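PDB 4MRU: SusD homolog from Bacteroides thetaiotaomicron, which probably binds mucin O-glycans at the cell surface as a SusD-like, TPR-type outer-membrane lipoprotein, and also carries a magnesium ion. Local coordinates for residues G293-I298 with L442-V447; N299-D304 with G386-G391; G52-Y57 with E67-Y72; E60-W65 with D306-Y311; T71-T76 with V447-N452. All coordinates share one frame; numbering follows the deposited sequence. Where two conformers were deposited one is given.

Contact 3 is the buried one of the five: it sets the end of helix 40-54 against the loop 67-72 through tyrosines and serines. Contacts 1, 4 and 5 are partly buried, and contact 2 lies at the surface, where a water and a tyrosine hydroxyl do much of the joining. Contacts 1 and 5 share V447 and rest on backbone bonds between loops, with an arginine added in contact 1. Contacts 3 and 5 share T71 and Y72. Contact 4 has no hydrogen bond between its segments and relies on aliphatic packing, yet D304 of contact 2 holds its R62 and T63. Contacts 1, 2 and 5 tie loop to loop; contacts 3 and 4 set loop against helix.

Contact 1: G293-I298 with L442-V447; sequences GMRIGI and LLPVVV. With EDO (1,2-ethanediol), chain H; EDO (1,2-ethanediol), chain K.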
# COMPACT_ATOMS: atom_id res chain seq x y z
N GLY A 293 -11.86 17.53 -0.32
CA GLY A 293 -11.71 16.27 0.37
C GLY A 293 -12.61 16.18 1.56
O GLY A 293 -12.98 17.21 2.12
N MSE A 294 -13.01 14.95 1.88
CA MSE A 294 -13.89 14.66 3.00
C MSE A 294 -13.06 14.26 4.21
O MSE A 294 -12.11 13.49 4.11
CB MSE A 294 -14.83 13.52 2.58
CG MSE A 294 -15.88 13.12 3.61
SE MSE A 294 -16.37 11.19 3.41
CE MSE A 294 -16.61 11.15 1.48
N ARG A 295 -13.43 14.76 5.37
CA ARG A 295 -12.76 14.37 6.61
C ARG A 295 -12.93 12.88 6.83
O ARG A 295 -14.03 12.38 6.77
CB ARG A 295 -13.29 15.15 7.81
CG ARG A 295 -12.51 14.95 9.11
CD ARG A 295 -11.17 15.69 9.12
NE ARG A 295 -10.52 15.45 10.36
CZ ARG A 295 -10.69 16.19 11.44
NH1 ARG A 295 -11.47 17.30 11.43
NH2 ARG A 295 -10.08 15.83 12.56
N ILE A 296 -11.84 12.19 7.11
CA ILE A 296 -11.91 10.74 7.38
C ILE A 296 -12.13 10.47 8.87
O ILE A 296 -11.43 11.03 9.70
CB ILE A 296 -10.64 10.03 6.91
CG1 ILE A 296 -10.55 10.15 5.39
CG2 ILE A 296 -10.62 8.56 7.34
CD1 ILE A 296 -9.21 9.78 4.83
N GLY A 297 -13.09 9.61 9.17
CA GLY A 297 -13.46 9.28 10.55
C GLY A 297 -14.52 10.16 11.20
O GLY A 297 -14.28 10.77 12.26
N ILE A 298 -15.69 10.18 10.59
CA ILE A 298 -16.77 11.01 10.97
C ILE A 298 -18.08 10.24 10.85
O ILE A 298 -18.09 9.20 10.24
CB ILE A 298 -16.88 12.22 10.03
CG1 ILE A 298 -17.11 11.76 8.59
CG2 ILE A 298 -15.63 13.11 10.15
CD1 ILE A 298 -17.52 12.86 7.63
N LEU A 442 -1.05 12.75 9.27
CA LEU A 442 -2.43 12.77 8.84
C LEU A 442 -3.34 13.39 9.91
O LEU A 442 -3.01 13.44 11.10
CB LEU A 442 -2.89 11.35 8.60
CG LEU A 442 -2.13 10.53 7.57
CD1 LEU A 442 -2.59 9.05 7.61
CD2 LEU A 442 -2.31 11.16 6.21
N LEU A 443 -4.53 13.81 9.48
CA LEU A 443 -5.51 14.38 10.35
C LEU A 443 -6.12 13.31 11.23
O LEU A 443 -6.48 12.21 10.74
CB LEU A 443 -6.61 15.07 9.53
CG LEU A 443 -6.20 16.25 8.65
CD1 LEU A 443 -7.38 16.82 7.88
CD2 LEU A 443 -5.59 17.35 9.49
N PRO A 444 -6.33 13.64 12.51
CA PRO A 444 -6.92 12.62 13.39
C PRO A 444 -8.39 12.39 13.04
O PRO A 444 -9.05 13.27 12.53
CB PRO A 444 -6.77 13.23 14.78
CG PRO A 444 -6.82 14.70 14.54
CD PRO A 444 -6.06 14.89 13.22
N VAL A 445 -8.90 11.19 13.33
CA VAL A 445 -10.31 10.93 13.18
C VAL A 445 -11.07 11.82 14.19
O VAL A 445 -10.53 12.22 15.23
CB VAL A 445 -10.72 9.45 13.39
CG1 VAL A 445 -9.99 8.56 12.40
CG2 VAL A 445 -10.45 9.01 14.82
N VAL A 446 -12.33 12.11 13.86
CA VAL A 446 -13.21 12.79 14.79
C VAL A 446 -13.91 11.83 15.75
O VAL A 446 -13.90 12.02 16.96
CB VAL A 446 -14.25 13.60 13.99
CG1 VAL A 446 -15.18 14.29 14.95
CG2 VAL A 446 -13.51 14.58 13.07
N VAL A 447 -14.52 10.80 15.18
CA VAL A 447 -15.22 9.79 15.91
C VAL A 447 -14.33 8.56 16.04
O VAL A 447 -14.11 7.82 15.07
CB VAL A 447 -16.52 9.44 15.20
CG1 VAL A 447 -17.31 8.43 16.02
CG2 VAL A 447 -17.39 10.68 14.99
C1 EDO H . -3.01 9.95 13.59
O1 EDO H . -2.28 9.84 12.37
C2 EDO H . -2.70 11.28 14.25
O2 EDO H . -3.35 12.34 13.57
C1 EDO K . -13.90 17.91 15.24
O1 EDO K . -12.67 17.93 16.03
C2 EDO K . -13.94 18.82 13.98
O2 EDO K . -12.64 19.22 13.46
O HOH W 1 -9.44 12.97 9.59
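Two irregular loops approach most closely where the CA atoms of G297 and V445 lie 4.4 Å apart. The carbonyl of G297 accepts two backbone N-H groups: V447 N reaches G297 O at 2.9 Å in a nearly straight bond (173°) from above the carbonyl plane, while V446 N approaches in that plane along a more bent line. Glycine suits the site because its phi is positive and a CB here would collide with the CB of V445. R295 carries most of the side-chain contact. Its CG is anti to the backbone N (chi1 -172°) and the chain bends at chi2, bringing the guanidinium edge-on to P444 O. R295 NH2 donates to P444 O at 2.8 Å, and NE adds a weak bond to the same oxygen. The methyl CG2 of V446 sits over the centre of one guanidinium face, 3.6 Å from R295 CZ, and also touches I298 CG2. A water between the loops accepts from R295 NE at 2.8 Å and lies near I296 O and P444 O. NH1 donates to an ethanediol, probably from the crystallisation liquor, and to Y388 O. The charge is probably met by neutral oxygens, so the arginine acts as a multidentate donor joining loops.

Contact 2: N299-D304 with G386-G391; sequences NSPFSD and GSYSTG. With EDO (1,2-ethanediol), chain K.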
# COMPACT_ATOMS: atom_id res chain seq x y z
N ASN A 299 -19.16 10.78 11.44
CA ASN A 299 -20.53 10.35 11.20
C ASN A 299 -21.28 11.57 10.71
O ASN A 299 -21.80 12.34 11.51
CB ASN A 299 -21.18 9.75 12.46
CG ASN A 299 -20.54 8.44 12.95
OD1 ASN A 299 -20.68 8.10 14.12
ND2 ASN A 299 -19.93 7.70 12.09
N SER A 300 -21.28 11.83 9.41
CA SER A 300 -21.87 13.05 8.90
C SER A 300 -23.37 13.12 9.19
O SER A 300 -24.05 12.12 9.04
CB SER A 300 -21.69 13.16 7.38
OG SER A 300 -22.35 14.31 6.85
N PRO A 301 -23.89 14.32 9.52
CA PRO A 301 -25.36 14.51 9.63
C PRO A 301 -26.02 14.80 8.31
O PRO A 301 -27.22 14.98 8.26
CB PRO A 301 -25.47 15.75 10.52
CG PRO A 301 -24.25 16.55 10.17
CD PRO A 301 -23.15 15.56 9.82
N PHE A 302 -25.26 14.89 7.24
CA PHE A 302 -25.83 15.19 5.92
C PHE A 302 -26.25 13.92 5.16
O PHE A 302 -26.12 12.80 5.68
CB PHE A 302 -24.82 16.05 5.17
CG PHE A 302 -24.58 17.38 5.82
CD1 PHE A 302 -25.65 18.23 6.10
CD2 PHE A 302 -23.33 17.75 6.24
CE1 PHE A 302 -25.44 19.44 6.74
CE2 PHE A 302 -23.11 18.95 6.88
CZ PHE A 302 -24.16 19.81 7.11
N SER A 303 -26.76 14.11 3.93
CA SER A 303 -27.24 13.01 3.10
C SER A 303 -26.10 12.36 2.36
O SER A 303 -25.03 12.94 2.22
CB SER A 303 -28.29 13.50 2.10
OG SER A 303 -27.72 14.28 1.02
N ASP A 304 -26.30 11.12 1.93
CA ASP A 304 -25.33 10.47 1.04
C ASP A 304 -25.08 11.31 -0.24
O ASP A 304 -23.93 11.44 -0.69
CB ASP A 304 -25.79 9.07 0.66
CG ASP A 304 -25.86 8.12 1.84
OD1 ASP A 304 -25.61 8.53 2.98
OD2 ASP A 304 -26.20 6.93 1.64
N GLY A 386 -18.81 22.67 6.01
CA GLY A 386 -18.68 23.42 7.25
C GLY A 386 -18.63 22.61 8.55
O GLY A 386 -18.61 23.20 9.63
N SER A 387 -18.59 21.28 8.47
CA SER A 387 -18.70 20.44 9.66
C SER A 387 -17.38 20.03 10.31
O SER A 387 -17.34 19.89 11.52
CB SER A 387 -19.42 19.13 9.35
OG SER A 387 -20.72 19.35 8.88
N TYR A 388 -16.35 19.73 9.52
CA TYR A 388 -15.14 19.10 10.08
C TYR A 388 -13.83 19.85 9.73
O TYR A 388 -12.74 19.24 9.65
CB TYR A 388 -15.06 17.65 9.66
CG TYR A 388 -16.28 16.86 10.03
CD1 TYR A 388 -16.56 16.57 11.36
CD2 TYR A 388 -17.18 16.44 9.08
CE1 TYR A 388 -17.71 15.88 11.73
CE2 TYR A 388 -18.33 15.75 9.42
CZ TYR A 388 -18.59 15.46 10.75
OH TYR A 388 -19.71 14.76 11.11
N SER A 389 -13.94 21.16 9.55
CA SER A 389 -12.77 21.98 9.24
C SER A 389 -11.76 21.88 10.33
O SER A 389 -12.11 21.75 11.50
CB SER A 389 -13.16 23.44 9.06
OG SER A 389 -13.99 23.54 7.91
N THR A 390 -10.48 21.92 9.96
CA THR A 390 -9.45 21.83 10.98
C THR A 390 -8.13 22.38 10.45
O THR A 390 -8.01 22.72 9.25
CB THR A 390 -9.31 20.35 11.51
OG1 THR A 390 -8.65 20.35 12.77
CG2 THR A 390 -8.54 19.48 10.60
N GLY A 391 -7.14 22.47 11.33
CA GLY A 391 -5.83 22.96 10.95
C GLY A 391 -5.06 22.01 10.05
O GLY A 391 -5.43 20.87 9.84
C1 EDO K . -13.90 17.91 15.24
O1 EDO K . -12.67 17.93 16.03
C2 EDO K . -13.94 18.82 13.98
O2 EDO K . -12.64 19.22 13.46
O HOH W 2 -19.29 13.17 13.26
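N299 opens the segment with its backbone: N donates to a water at 3.0 Å, and that water also bonds Y388 OH at 2.7 Å, bridging the two loops. The N299 side chain turns from Y388, and its OD1 is taken by K449 NZ. S300 follows, with its CA at the edge of the Y388 ring, 3.5 Å from the hydroxyl OH; its own OG accepts from F302 N at 3.0 Å. P301 meets Y388 tip to tip, CD against OH at 3.8 Å, and lays CG over the centre of one face of the F302 ring. F302 turns its edge to the other loop, where S387 OG lies near the ring plane, 3.1 Å from CE2. CB of S387 lies 3.5 Å above one face of the Y388 ring, toward its rim, and the hydroxyl points at the first loop. S303 then caps the helix 304-309 by accepting D306 N at OG. An ST turn at S300 followed by a serine N-cap is thus the local motif, a surface loop leading into a helix.

Contact 3: G52-Y57 with E67-Y72; sequences GSYAGY and EKYSTY. With EDO (1,2-ethanediol), chain G.
Y54 lays the CE1 edge of its ring along the backbone of Y69 and brings CE1 to 4.0 Å from Y72 CE1. Its hydroxyl donates to Y69 O at 2.7 Å, coming from above the carbonyl plane at a C=O...donor angle of 113°. The same oxygen accepts Y72 N at 2.9 Å, the bond that closes a type I turn from Y69 to Y72, so one carbonyl is gripped both by the turn and by the helix. The OH of Y54 also rests 3.6 Å from Y69 CB. A tyrosine suits this place because it offers a long flat body for the buried packing and a donor at its tip. Y54 belongs to the last turn of helix 40-54, which ends in a Schellman motif: G56 takes positive phi, Y57 N bonds back to G52 O, and a weaker bond runs from G56 N to S53 O. This reversal lets the chain leave the helix towards strand 58-60 and return as the loop 67-72. Just before Y54 on the helix, S53 packs against S70, OG to CB at 3.4 Å; small side chains allow the CA atoms to come within 5.2 Å. Each serine hydroxyl has a partner elsewhere, S53 OG with M49 O and S70 OG with E60 OE1. The Y72 hydroxyl makes a very short bond, 2.4 Å, with ethanediol O2, an atom in the ring plane at its edge.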
# COMPACT_ATOMS: atom_id res chain seq x y z
N GLY A 52 -7.75 2.82 2.11
CA GLY A 52 -8.21 4.16 1.81
C GLY A 52 -8.33 5.05 3.03
O GLY A 52 -7.83 6.19 3.03
N SER A 53 -8.97 4.55 4.07
CA SER A 53 -9.14 5.34 5.27
C SER A 53 -7.82 5.54 6.02
O SER A 53 -7.54 6.62 6.53
CB SER A 53 -10.18 4.70 6.24
OG SER A 53 -11.44 4.60 5.62
N TYR A 54 -7.00 4.51 6.11
CA TYR A 54 -5.84 4.61 6.98
C TYR A 54 -4.65 5.30 6.29
O TYR A 54 -3.68 5.64 6.95
CB TYR A 54 -5.50 3.22 7.49
CG TYR A 54 -6.66 2.53 8.23
CD1 TYR A 54 -7.65 3.29 8.87
CD2 TYR A 54 -6.72 1.16 8.36
CE1 TYR A 54 -8.69 2.68 9.55
CE2 TYR A 54 -7.75 0.53 9.06
CZ TYR A 54 -8.73 1.29 9.66
OH TYR A 54 -9.76 0.72 10.33
N ALA A 55 -4.70 5.47 4.97
CA ALA A 55 -3.67 6.20 4.25
C ALA A 55 -4.08 7.67 4.05
O ALA A 55 -3.34 8.44 3.44
CB ALA A 55 -3.41 5.54 2.89
N GLY A 56 -5.26 8.05 4.51
CA GLY A 56 -5.72 9.43 4.26
C GLY A 56 -6.11 9.69 2.82
O GLY A 56 -6.11 10.85 2.36
N TYR A 57 -6.51 8.63 2.11
CA TYR A 57 -6.83 8.75 0.68
C TYR A 57 -8.33 8.86 0.38
O TYR A 57 -8.71 9.63 -0.52
CB TYR A 57 -6.34 7.55 -0.10
CG TYR A 57 -4.85 7.40 -0.35
CD1 TYR A 57 -3.95 8.47 -0.22
CD2 TYR A 57 -4.36 6.20 -0.82
CE1 TYR A 57 -2.61 8.29 -0.53
CE2 TYR A 57 -3.02 6.02 -1.10
CZ TYR A 57 -2.15 7.05 -0.94
OH TYR A 57 -0.84 6.85 -1.24
N GLU A 67 -20.57 1.34 11.77
CA GLU A 67 -19.44 0.47 12.10
C GLU A 67 -18.51 0.41 10.92
O GLU A 67 -18.60 -0.48 10.06
CB GLU A 67 -19.94 -0.92 12.47
CG GLU A 67 -20.92 -0.92 13.62
CD GLU A 67 -21.41 -2.33 13.93
OE1 GLU A 67 -20.69 -3.10 14.61
OE2 GLU A 67 -22.52 -2.68 13.49
N LYS A 68 -17.55 1.36 10.91
CA LYS A 68 -16.72 1.62 9.77
C LYS A 68 -15.24 1.46 10.08
O LYS A 68 -14.75 1.72 11.19
CB LYS A 68 -16.93 3.05 9.30
CG LYS A 68 -18.32 3.37 8.81
CD LYS A 68 -18.35 4.70 8.04
CE LYS A 68 -18.12 5.89 8.98
NZ LYS A 68 -18.25 7.19 8.27
N TYR A 69 -14.49 1.08 9.05
CA TYR A 69 -13.05 1.07 9.15
C TYR A 69 -12.56 2.47 9.55
O TYR A 69 -11.71 2.58 10.46
CB TYR A 69 -12.38 0.63 7.85
CG TYR A 69 -12.36 -0.88 7.59
CD1 TYR A 69 -13.46 -1.55 7.09
CD2 TYR A 69 -11.22 -1.62 7.86
CE1 TYR A 69 -13.42 -2.93 6.83
CE2 TYR A 69 -11.18 -2.99 7.64
CZ TYR A 69 -12.27 -3.64 7.13
OH TYR A 69 -12.16 -4.98 6.90
N SER A 70 -13.12 3.52 8.94
CA SER A 70 -12.57 4.90 9.16
C SER A 70 -12.73 5.41 10.60
O SER A 70 -11.95 6.26 11.06
CB SER A 70 -13.19 5.90 8.21
OG SER A 70 -14.57 5.96 8.41
N THR A 71 -13.71 4.86 11.32
CA THR A 71 -13.94 5.22 12.74
C THR A 71 -13.41 4.15 13.72
O THR A 71 -13.69 4.19 14.93
CB THR A 71 -15.42 5.55 13.01
OG1 THR A 71 -16.27 4.48 12.58
CG2 THR A 71 -15.77 6.86 12.32
N TYR A 72 -12.65 3.22 13.18
CA TYR A 72 -11.90 2.18 13.92
C TYR A 72 -12.79 1.09 14.51
O TYR A 72 -12.35 0.35 15.39
CB TYR A 72 -11.00 2.81 15.02
CG TYR A 72 -10.02 3.88 14.57
CD1 TYR A 72 -9.59 3.99 13.26
CD2 TYR A 72 -9.50 4.79 15.48
CE1 TYR A 72 -8.63 4.92 12.90
CE2 TYR A 72 -8.59 5.77 15.11
CZ TYR A 72 -8.17 5.85 13.80
OH TYR A 72 -7.24 6.80 13.44
C1 EDO G . -5.18 8.97 11.07
O1 EDO G . -4.55 8.22 10.03
C2 EDO G . -6.66 8.65 11.11
O2 EDO G . -6.90 7.22 11.09

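Contact 4: E60-W65 with D306-Y311; sequences ETRTGW and DMITSY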
# COMPACT_ATOMS: atom_id res chain seq x y z
N GLU A 60 -15.76 7.22 3.24
CA GLU A 60 -16.96 6.52 2.86
C GLU A 60 -18.08 7.57 2.80
O GLU A 60 -18.22 8.43 3.65
CB GLU A 60 -17.27 5.39 3.86
CG GLU A 60 -16.11 4.43 4.20
CD GLU A 60 -15.48 4.65 5.55
OE1 GLU A 60 -15.45 5.81 6.00
OE2 GLU A 60 -14.97 3.66 6.15
N THR A 61 -18.88 7.48 1.76
CA THR A 61 -19.98 8.42 1.55
C THR A 61 -21.26 8.01 2.20
O THR A 61 -22.19 8.82 2.31
CB THR A 61 -20.31 8.53 0.04
OG1 THR A 61 -20.66 7.22 -0.45
CG2 THR A 61 -19.16 9.09 -0.71
N ARG A 62 -21.33 6.77 2.68
CA ARG A 62 -22.60 6.25 3.16
C ARG A 62 -22.82 6.56 4.64
O ARG A 62 -22.26 5.90 5.51
CB ARG A 62 -22.72 4.74 2.90
CG ARG A 62 -22.65 4.41 1.40
CD ARG A 62 -23.80 5.08 0.63
NE ARG A 62 -23.62 4.97 -0.81
CZ ARG A 62 -24.39 5.56 -1.72
NH1 ARG A 62 -25.42 6.33 -1.34
NH2 ARG A 62 -24.11 5.38 -3.02
N THR A 63 -23.69 7.55 4.89
CA THR A 63 -23.90 8.14 6.24
C THR A 63 -24.63 7.19 7.16
O THR A 63 -24.56 7.34 8.39
CB THR A 63 -24.67 9.46 6.17
OG1 THR A 63 -25.93 9.26 5.49
CG2 THR A 63 -23.83 10.48 5.42
N GLY A 64 -25.28 6.19 6.59
CA GLY A 64 -25.92 5.16 7.39
C GLY A 64 -24.95 4.16 7.99
O GLY A 64 -25.32 3.41 8.88
N TRP A 65 -23.71 4.13 7.54
CA TRP A 65 -22.74 3.17 8.08
C TRP A 65 -22.18 3.70 9.41
O TRP A 65 -21.46 4.71 9.43
CB TRP A 65 -21.57 2.90 7.12
CG TRP A 65 -21.91 2.27 5.78
CD1 TRP A 65 -23.12 1.81 5.37
CD2 TRP A 65 -21.00 2.01 4.71
NE1 TRP A 65 -23.03 1.31 4.09
CE2 TRP A 65 -21.74 1.40 3.67
CE3 TRP A 65 -19.64 2.24 4.51
CZ2 TRP A 65 -21.18 1.03 2.48
CZ3 TRP A 65 -19.08 1.87 3.30
CH2 TRP A 65 -19.86 1.29 2.30
N ASP A 306 -25.19 14.52 -0.58
CA ASP A 306 -24.29 15.61 -0.17
C ASP A 306 -22.80 15.17 -0.16
O ASP A 306 -21.90 15.91 -0.57
CB ASP A 306 -24.65 16.12 1.25
CG ASP A 306 -25.96 16.87 1.33
OD1 ASP A 306 -26.34 17.49 0.35
OD2 ASP A 306 -26.62 16.87 2.43
N MSE A 307 -22.53 13.98 0.37
CA MSE A 307 -21.17 13.43 0.47
C MSE A 307 -20.65 13.07 -0.89
O MSE A 307 -19.48 13.24 -1.17
CB MSE A 307 -21.09 12.16 1.33
CG MSE A 307 -21.62 12.27 2.75
SE MSE A 307 -20.60 13.60 3.82
CE MSE A 307 -21.86 14.99 3.57
N ILE A 308 -21.52 12.56 -1.75
CA ILE A 308 -21.13 12.14 -3.09
C ILE A 308 -20.83 13.34 -3.98
O ILE A 308 -19.86 13.34 -4.69
CB ILE A 308 -22.24 11.28 -3.72
CG1 ILE A 308 -22.26 9.89 -3.07
CG2 ILE A 308 -22.08 11.17 -5.25
CD1 ILE A 308 -23.57 9.16 -3.28
N THR A 309 -21.63 14.39 -3.87
CA THR A 309 -21.50 15.54 -4.80
C THR A 309 -20.61 16.68 -4.29
O THR A 309 -20.18 17.49 -5.08
CB THR A 309 -22.88 16.13 -5.16
OG1 THR A 309 -23.55 16.55 -3.98
CG2 THR A 309 -23.76 15.08 -5.94
N SER A 310 -20.31 16.73 -3.00
CA SER A 310 -19.58 17.88 -2.45
C SER A 310 -18.07 17.68 -2.38
O SER A 310 -17.33 18.61 -2.03
CB SER A 310 -20.07 18.17 -1.04
OG SER A 310 -21.45 18.47 -1.11
N TYR A 311 -17.62 16.45 -2.64
CA TYR A 311 -16.22 16.09 -2.54
C TYR A 311 -15.73 15.45 -3.84
O TYR A 311 -16.48 14.79 -4.53
CB TYR A 311 -15.98 15.14 -1.36
CG TYR A 311 -16.47 15.76 -0.09
CD1 TYR A 311 -15.75 16.76 0.53
CD2 TYR A 311 -17.65 15.33 0.49
CE1 TYR A 311 -16.22 17.36 1.69
CE2 TYR A 311 -18.13 15.92 1.64
CZ TYR A 311 -17.42 16.95 2.23
OH TYR A 311 -17.89 17.55 3.38
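T61 and M307 come closest, with their CA atoms 5.3 Å apart and their side chains sliding past each other in opposite directions. CB of T61 lies 3.9 Å from M307 CB and equally near I308 CG1, so the branched threonine fills the groove between two successive residues of the helix. M307, present as selenomethionine, bends at chi2 and chi3; its CG rests 3.5 Å from T61 O and is crossed at about a right angle by T63, whose CG2 makes the touch. I308 reaches further along, placing CD1 over one face of the R62 guanidinium, 3.8 Å from NH2. An alanine at I308 would remove CG1, CG2 and CD1 and would probably cost both the packing on T61 and the cover over that guanidinium face. The elements joined are the short helix 304-309 and the loop after strand 58-60, which folds into a type I turn from R62 to W65, closed by W65 N to R62 O at 3.1 Å. Within that turn the W65 ring carries R62 CB over the centre of one face. R62 bends at chi2 so that NE pairs with D257 and NH1 with D304, while NH2 donates to W255 O; the two carboxylates would be expected to balance its charge. T61 OG1 bonds K256 O, and T63 OG1 bonds D304 OD1. S310 OG donates to D306 O at 2.7 Å on a lone pair.

Contact 5: T71-T76 with V447-N452; sequences TYNPKT and VNKGRN. With EDO (1,2-ethanediol), chain G.
The Y72 ring meets N448 at its edge, with N448 OD1 lying near the ring plane 3.4 Å from CD2, and the ring and amide planes stand 86° apart. That amide oxygen accepts G450 N at 2.8 Å, nearly along its C=O axis, while ND2 is held by V453 O and T455 OG1, so the group's rotation is fixed. Loop 447-452 thus forms an Asx turn at N448, and it is pinned to loop 71-76 by K449 N donating to T71 O at 2.9 Å, in the carbonyl plane. G450 then passes close to Y72, its CA 3.3 Å from Y72 O in a CA-H...O contact; a CB would collide with that of Y72. The N73 amide lies alongside the K449 chain, ND2 3.6 Å from CD, with both side chains pointing the same way. N73 OD1 accepts T71 OG1 at 2.7 Å and K68 N, and ND2 donates to L66 O. An alanine at N73 would remove these amide bonds and is likely to loosen the loop as well as the packing on K449. Beyond it, K449 extends to N299 OD1 with NZ. T71 presses CB against V447 O at 3.3 Å, while a water joins Y72 O to R451 N.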
# COMPACT_ATOMS: atom_id res chain seq x y z
N THR A 71 -13.71 4.86 11.32
CA THR A 71 -13.94 5.22 12.74
C THR A 71 -13.41 4.15 13.72
O THR A 71 -13.69 4.19 14.93
CB THR A 71 -15.42 5.55 13.01
OG1 THR A 71 -16.27 4.48 12.58
CG2 THR A 71 -15.77 6.86 12.32
N TYR A 72 -12.65 3.22 13.18
CA TYR A 72 -11.90 2.18 13.92
C TYR A 72 -12.79 1.09 14.51
O TYR A 72 -12.35 0.35 15.39
CB TYR A 72 -11.00 2.81 15.02
CG TYR A 72 -10.02 3.88 14.57
CD1 TYR A 72 -9.59 3.99 13.26
CD2 TYR A 72 -9.50 4.79 15.48
CE1 TYR A 72 -8.63 4.92 12.90
CE2 TYR A 72 -8.59 5.77 15.11
CZ TYR A 72 -8.17 5.85 13.80
OH TYR A 72 -7.24 6.80 13.44
N ASN A 73 -14.03 0.97 14.00
CA ASN A 73 -14.96 -0.03 14.52
C ASN A 73 -15.64 -0.74 13.38
O ASN A 73 -16.85 -0.86 13.36
CB ASN A 73 -15.96 0.59 15.51
CG ASN A 73 -16.96 1.50 14.84
OD1 ASN A 73 -16.67 2.15 13.83
ND2 ASN A 73 -18.16 1.52 15.39
N PRO A 74 -14.85 -1.26 12.43
CA PRO A 74 -15.50 -1.96 11.33
C PRO A 74 -16.41 -3.07 11.83
O PRO A 74 -16.08 -3.79 12.76
CB PRO A 74 -14.33 -2.55 10.55
CG PRO A 74 -13.18 -2.64 11.50
CD PRO A 74 -13.40 -1.49 12.45
N LYS A 75 -17.58 -3.18 11.22
CA LYS A 75 -18.48 -4.26 11.51
C LYS A 75 -17.73 -5.59 11.42
O LYS A 75 -16.92 -5.79 10.51
CB LYS A 75 -19.61 -4.24 10.53
CG LYS A 75 -20.69 -5.21 10.85
CD LYS A 75 -21.83 -5.04 9.87
CE LYS A 75 -22.96 -5.98 10.29
NZ LYS A 75 -23.97 -6.01 9.23
N THR A 76 -17.99 -6.46 12.37
CA THR A 76 -17.22 -7.70 12.56
C THR A 76 -17.07 -8.50 11.26
O THR A 76 -16.00 -8.90 10.92
CB THR A 76 -17.87 -8.60 13.60
OG1 THR A 76 -17.98 -7.87 14.80
CG2 THR A 76 -17.04 -9.85 13.86
N VAL A 447 -14.52 10.80 15.18
CA VAL A 447 -15.22 9.79 15.91
C VAL A 447 -14.33 8.56 16.04
O VAL A 447 -14.11 7.82 15.07
CB VAL A 447 -16.52 9.44 15.20
CG1 VAL A 447 -17.31 8.43 16.02
CG2 VAL A 447 -17.39 10.68 14.99
N ASN A 448 -13.76 8.38 17.23
CA ASN A 448 -12.88 7.23 17.50
C ASN A 448 -13.67 6.23 18.26
O ASN A 448 -13.80 6.33 19.50
CB ASN A 448 -11.60 7.63 18.28
CG ASN A 448 -10.74 6.43 18.57
OD1 ASN A 448 -11.17 5.26 18.40
ND2 ASN A 448 -9.54 6.70 19.11
N LYS A 449 -14.22 5.26 17.53
CA LYS A 449 -15.01 4.21 18.15
C LYS A 449 -14.20 2.94 18.24
O LYS A 449 -14.77 1.87 18.45
CB LYS A 449 -16.30 3.98 17.35
CG LYS A 449 -17.35 5.07 17.50
CD LYS A 449 -18.39 4.93 16.38
CE LYS A 449 -19.70 5.65 16.68
NZ LYS A 449 -20.67 5.57 15.53
N GLY A 450 -12.87 3.07 18.19
CA GLY A 450 -11.99 1.91 18.33
C GLY A 450 -11.90 1.31 19.73
O GLY A 450 -12.20 1.96 20.74
N ARG A 451 -11.49 0.03 19.78
CA ARG A 451 -11.24 -0.68 21.02
C ARG A 451 -9.73 -0.77 21.20
O ARG A 451 -9.04 -1.41 20.39
CB ARG A 451 -11.85 -2.08 20.97
CG ARG A 451 -11.96 -2.67 22.36
CD ARG A 451 -11.44 -4.07 22.49
NE ARG A 451 -11.28 -4.40 23.91
CZ ARG A 451 -12.27 -4.79 24.72
NH1 ARG A 451 -13.51 -4.96 24.26
NH2 ARG A 451 -12.01 -5.06 25.98
N ASN A 452 -9.20 -0.06 22.20
CA ASN A 452 -7.75 0.10 22.44
C ASN A 452 -6.99 0.73 21.26
O ASN A 452 -5.79 0.48 21.13
CB ASN A 452 -7.09 -1.21 22.81
CG ASN A 452 -7.67 -1.81 24.07
OD1 ASN A 452 -8.56 -2.64 24.01
ND2 ASN A 452 -7.21 -1.32 25.19
C1 EDO G . -5.18 8.97 11.07
O1 EDO G . -4.55 8.22 10.03
C2 EDO G . -6.66 8.65 11.11
O2 EDO G . -6.90 7.22 11.09
O HOH W 3 -18.91 5.17 12.69
O HOH W 4 -11.47 -1.48 17.26